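Local atomic coordinates of beta 1-3 glucanase (Clostridium beijerinckii NCIMB 8052, PDB entry 5H4E), a protein that probably hydrolyses beta-1,3-glucans, as a bacterial beta-1,3-glucanase of glycoside hydrolase family 64. Residues W149-R154 and K345-C350; D227-D232 and A305-H310. All coordinates share one frame; numbering follows the deposited sequence.

From the N terminus, the chain first builds most of a beta-rich part and reaches residues 149-154, in strand 147-151 and the loop after it. It then enters a region with more helix. Helix 227-236 carries residues 227-232, and contact 2 closes a loop when helix 294-309 ends at residues 305-310. Contact 1 closes later, at residues 345-350, so its longer loop encloses that of contact 2 and the two do not cross. Contact 1 ties a beta strand to the loop after helix 332-339. Contact 2 joins two helices. Their centres are about 21 Å apart, but Phe-349 bridges them, packing on Ala-305, Asn-308 and Arg-309.

Contact 1: residues W149-R154 and K345-C350; sequences WINTTR and KSYGFC
Arg-154 and Tyr-347 share the direct backbone bond of this contact, from Arg-154 N to Tyr-347 O at 2.8 Å. The bond is bent, with N-H...O at 138°. The CB of Tyr-347 points toward the other segment, and its side chain crosses Asn-151 at a slant. Asn-151 ND2 lies 3.4 Å from Tyr-347 CD2, with amide and ring planes 54° apart. Asn-151 CG sits between the backbone N and the carbonyl carbon (chi1 59°), which turns the amide to the ring. Thr-152 O approaches the ring edge, 3.8 Å from CD2 of Tyr-347. A water adds a second link. It accepts from Tyr-347 N at 2.9 Å and bonds to Thr-152 OG1 at 2.9 Å.

Second-shell bonds position these groups. Asn-151 ND2 gives a nearly straight bond to Thr-152 O, at 3.0 Å, and bonds Glu-140. Ser-359 OG is a further partner of Thr-152 O. The guanidinium NH2 of Arg-154 forms salt bridges with Asp-178 and Glu-137.

The contact is buried near the chain centre. It joins strand 147-151, flanked by strands 136-144 and 361-363, and the residues that follow it to the loop after helix 332-339. Trp-337 of that helix packs on Arg-154 and Ser-346.

Contact 2: residues D227-D232 and A305-H310; sequences DSYIND and AAFNRH
Tyr-229 reaches from its helix between Phe-307 and His-310, and the three rings form an aromatic cluster. Its CB points toward the opposing segment. CG is anti to the backbone N (chi1 177°), which carries the ring toward helix 294-309. CG lies beyond the rim of the imidazole, 4.0 Å from His-310 CE1. Further out, on one side of the ring, Tyr-229 CE1 is 3.5 Å from His-310 NE2. On the other side, Tyr-229 CE2 also meets Phe-307, at 3.8 Å from Phe-307 CD1. CZ sits above the centre of the imidazole. At the tip, Tyr-229 OH passes 3.3 Å from the carbonyl carbon C of His-310 and is hydrogen-bonded to Met-312 N.

The two aromatic partners take opposite faces of the tyrosine. His-310 makes an offset stack, with ring centroids 3.8 Å apart and planes at only 4°. Phe-307 turns its edge to the other face in an offset edge-to-face pair, with planes at 82°. Beside it, Ile-230 CG1 packs on Phe-307 CE1 at 3.8 Å.

His-310 follows helix 294-309 in a Schellman motif. Its ND1 is bonded to Pro-329 O, which helps fix the ring's rotation. Helices 227-236 and 294-309 meet here with their local axes 11.3 Å apart, and Val-282 of helix 279-284 packs against both Ile-230 and Phe-307.

Contact 1: residues W149-R154 and K345-C350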
# COMPACT_ATOMS: atom_id res chain seq x y z
N TRP A 149 3.17 7.96 10.82
CA TRP A 149 2.14 7.15 10.17
C TRP A 149 2.77 5.81 9.86
O TRP A 149 3.88 5.78 9.37
CB TRP A 149 1.64 7.77 8.86
CG TRP A 149 0.76 8.97 9.00
CD1 TRP A 149 -0.59 9.04 8.78
CD2 TRP A 149 1.18 10.29 9.36
NE1 TRP A 149 -1.04 10.32 8.99
CE2 TRP A 149 0.02 11.11 9.35
CE3 TRP A 149 2.41 10.87 9.69
CZ2 TRP A 149 0.06 12.47 9.65
CZ3 TRP A 149 2.44 12.22 10.01
CH2 TRP A 149 1.28 13.01 9.98
N ILE A 150 2.09 4.72 10.14
CA ILE A 150 2.63 3.42 9.77
C ILE A 150 1.46 2.52 9.39
O ILE A 150 0.37 2.64 9.96
CB ILE A 150 3.50 2.82 10.92
CG1 ILE A 150 4.08 1.46 10.51
CG2 ILE A 150 2.70 2.72 12.24
CD1 ILE A 150 5.21 0.99 11.40
N ASN A 151 1.65 1.67 8.38
CA ASN A 151 0.54 0.81 7.95
C ASN A 151 1.01 -0.48 7.27
O ASN A 151 2.08 -0.51 6.65
CB ASN A 151 -0.40 1.57 6.99
CG ASN A 151 0.30 2.08 5.74
OD1 ASN A 151 0.87 3.17 5.74
ND2 ASN A 151 0.27 1.30 4.66
N THR A 152 0.20 -1.52 7.43
CA THR A 152 0.27 -2.68 6.54
C THR A 152 -0.36 -2.28 5.21
O THR A 152 -1.10 -1.30 5.13
CB THR A 152 -0.50 -3.89 7.10
OG1 THR A 152 -1.91 -3.61 7.12
CG2 THR A 152 -0.03 -4.25 8.49
N THR A 153 -0.10 -3.05 4.16
CA THR A 153 -0.74 -2.71 2.90
C THR A 153 -1.08 -3.94 2.08
O THR A 153 -0.24 -4.83 1.91
CB THR A 153 0.16 -1.76 2.07
OG1 THR A 153 -0.45 -1.54 0.79
CG2 THR A 153 1.56 -2.34 1.87
N ARG A 154 -2.31 -3.99 1.58
CA ARG A 154 -2.69 -5.02 0.62
C ARG A 154 -2.93 -4.40 -0.74
O ARG A 154 -3.68 -4.93 -1.55
CB ARG A 154 -3.94 -5.79 1.07
CG ARG A 154 -3.63 -7.05 1.87
CD ARG A 154 -2.91 -6.71 3.17
NE ARG A 154 -2.36 -7.89 3.83
CZ ARG A 154 -1.19 -8.44 3.55
NH1 ARG A 154 -0.41 -7.91 2.60
NH2 ARG A 154 -0.78 -9.50 4.22
N LYS A 345 -10.27 -2.46 9.16
CA LYS A 345 -9.33 -1.46 8.66
C LYS A 345 -8.29 -2.11 7.76
O LYS A 345 -7.55 -2.99 8.19
CB LYS A 345 -8.61 -0.75 9.81
CG LYS A 345 -9.51 -0.09 10.82
CD LYS A 345 -9.95 1.27 10.37
CE LYS A 345 -10.57 2.02 11.54
NZ LYS A 345 -11.27 3.24 11.09
N SER A 346 -8.21 -1.68 6.51
CA SER A 346 -7.28 -2.31 5.59
C SER A 346 -6.94 -1.38 4.43
O SER A 346 -7.80 -0.63 3.94
CB SER A 346 -7.88 -3.63 5.05
OG SER A 346 -7.01 -4.27 4.13
N TYR A 347 -5.68 -1.41 4.00
CA TYR A 347 -5.34 -0.79 2.72
C TYR A 347 -5.59 -1.79 1.59
O TYR A 347 -4.66 -2.48 1.16
CB TYR A 347 -3.88 -0.32 2.69
CG TYR A 347 -3.73 1.18 2.83
CD1 TYR A 347 -4.23 2.04 1.85
CD2 TYR A 347 -3.01 1.73 3.90
CE1 TYR A 347 -4.09 3.42 1.97
CE2 TYR A 347 -2.85 3.12 4.01
CZ TYR A 347 -3.39 3.95 3.04
OH TYR A 347 -3.24 5.33 3.13
N GLY A 348 -6.83 -1.87 1.11
CA GLY A 348 -7.18 -2.82 0.06
C GLY A 348 -6.95 -2.27 -1.34
O GLY A 348 -6.88 -3.02 -2.32
N PHE A 349 -6.86 -0.95 -1.43
CA PHE A 349 -6.51 -0.26 -2.68
C PHE A 349 -5.97 1.10 -2.29
O PHE A 349 -6.11 1.52 -1.13
CB PHE A 349 -7.72 -0.14 -3.63
CG PHE A 349 -8.85 0.69 -3.08
CD1 PHE A 349 -9.80 0.11 -2.25
CD2 PHE A 349 -8.96 2.04 -3.39
CE1 PHE A 349 -10.85 0.87 -1.72
CE2 PHE A 349 -10.00 2.80 -2.86
CZ PHE A 349 -10.94 2.21 -2.02
N CYS A 350 -5.34 1.78 -3.26
CA CYS A 350 -4.58 3.01 -3.05
C CYS A 350 -5.25 4.03 -2.12
O CYS A 350 -4.63 4.49 -1.16
CB CYS A 350 -4.29 3.69 -4.40
SG CYS A 350 -3.28 5.20 -4.31
O HOH W 1 -3.80 -3.50 4.86

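Contact 2: residues D227-D232 and A305-H310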
# COMPACT_ATOMS: atom_id res chain seq x y z
N ASP A 227 -15.71 -0.62 -16.77
CA ASP A 227 -16.04 0.30 -17.86
C ASP A 227 -17.51 0.72 -17.95
O ASP A 227 -17.81 1.90 -18.07
CB ASP A 227 -15.63 -0.32 -19.20
CG ASP A 227 -14.13 -0.28 -19.43
OD1 ASP A 227 -13.38 -0.18 -18.43
OD2 ASP A 227 -13.71 -0.33 -20.60
N SER A 228 -18.42 -0.25 -17.91
CA SER A 228 -19.84 0.08 -18.04
C SER A 228 -20.31 0.95 -16.88
O SER A 228 -21.10 1.88 -17.07
CB SER A 228 -20.68 -1.18 -18.12
OG SER A 228 -22.06 -0.82 -18.13
N TYR A 229 -19.80 0.66 -15.68
CA TYR A 229 -20.18 1.42 -14.48
C TYR A 229 -19.64 2.83 -14.60
O TYR A 229 -20.36 3.79 -14.35
CB TYR A 229 -19.65 0.72 -13.21
CG TYR A 229 -19.90 1.41 -11.87
CD1 TYR A 229 -21.17 1.90 -11.53
CD2 TYR A 229 -18.88 1.53 -10.93
CE1 TYR A 229 -21.39 2.51 -10.30
CE2 TYR A 229 -19.10 2.14 -9.69
CZ TYR A 229 -20.36 2.62 -9.39
OH TYR A 229 -20.60 3.24 -8.17
N ILE A 230 -18.38 2.95 -15.02
CA ILE A 230 -17.79 4.26 -15.25
C ILE A 230 -18.62 5.06 -16.25
O ILE A 230 -18.93 6.23 -16.02
CB ILE A 230 -16.33 4.13 -15.76
CG1 ILE A 230 -15.41 3.70 -14.62
CG2 ILE A 230 -15.83 5.45 -16.32
CD1 ILE A 230 -14.13 3.08 -15.09
N ASN A 231 -19.00 4.41 -17.35
CA ASN A 231 -19.85 5.02 -18.37
C ASN A 231 -21.18 5.51 -17.80
O ASN A 231 -21.58 6.65 -18.05
CB ASN A 231 -20.10 4.04 -19.53
CG ASN A 231 -18.87 3.86 -20.42
OD1 ASN A 231 -18.05 4.77 -20.54
ND2 ASN A 231 -18.75 2.70 -21.05
N ASP A 232 -21.85 4.65 -17.03
CA ASP A 232 -23.15 5.00 -16.43
C ASP A 232 -23.01 6.21 -15.54
O ASP A 232 -23.83 7.14 -15.60
CB ASP A 232 -23.73 3.83 -15.61
CG ASP A 232 -24.19 2.69 -16.46
OD1 ASP A 232 -24.39 2.89 -17.68
OD2 ASP A 232 -24.38 1.58 -15.91
N ALA A 305 -11.95 6.21 -4.70
CA ALA A 305 -12.42 5.32 -3.64
C ALA A 305 -13.88 4.96 -3.85
O ALA A 305 -14.28 3.82 -3.63
CB ALA A 305 -12.21 5.95 -2.27
N ALA A 306 -14.69 5.92 -4.31
CA ALA A 306 -16.12 5.65 -4.48
C ALA A 306 -16.37 4.69 -5.64
O ALA A 306 -17.29 3.85 -5.60
CB ALA A 306 -16.89 6.96 -4.68
N PHE A 307 -15.55 4.78 -6.68
CA PHE A 307 -15.62 3.80 -7.75
C PHE A 307 -15.28 2.41 -7.23
O PHE A 307 -16.05 1.48 -7.44
CB PHE A 307 -14.70 4.18 -8.91
CG PHE A 307 -15.37 5.05 -9.93
CD1 PHE A 307 -16.42 4.57 -10.69
CD2 PHE A 307 -14.94 6.36 -10.14
CE1 PHE A 307 -17.05 5.37 -11.64
CE2 PHE A 307 -15.57 7.17 -11.09
CZ PHE A 307 -16.61 6.66 -11.84
N ASN A 308 -14.15 2.27 -6.54
CA ASN A 308 -13.79 0.96 -5.99
C ASN A 308 -14.85 0.37 -5.06
O ASN A 308 -15.06 -0.85 -5.04
CB ASN A 308 -12.46 1.04 -5.23
CG ASN A 308 -11.28 1.06 -6.16
OD1 ASN A 308 -10.84 0.02 -6.64
ND2 ASN A 308 -10.78 2.25 -6.46
N ARG A 309 -15.51 1.24 -4.31
CA ARG A 309 -16.51 0.83 -3.32
C ARG A 309 -17.92 0.74 -3.91
O ARG A 309 -18.86 0.34 -3.21
CB ARG A 309 -16.49 1.81 -2.13
CG ARG A 309 -15.21 1.75 -1.30
CD ARG A 309 -15.05 2.97 -0.39
NE ARG A 309 -13.85 2.88 0.44
CZ ARG A 309 -13.34 3.88 1.14
NH1 ARG A 309 -13.90 5.09 1.10
NH2 ARG A 309 -12.24 3.69 1.87
N HIS A 310 -18.04 1.07 -5.20
CA HIS A 310 -19.31 1.14 -5.93
C HIS A 310 -20.36 1.97 -5.18
O HIS A 310 -21.44 1.49 -4.85
CB HIS A 310 -19.86 -0.27 -6.22
CG HIS A 310 -20.94 -0.31 -7.27
ND1 HIS A 310 -20.75 -0.91 -8.50
CD2 HIS A 310 -22.21 0.15 -7.27
CE1 HIS A 310 -21.87 -0.81 -9.22
NE2 HIS A 310 -22.77 -0.17 -8.49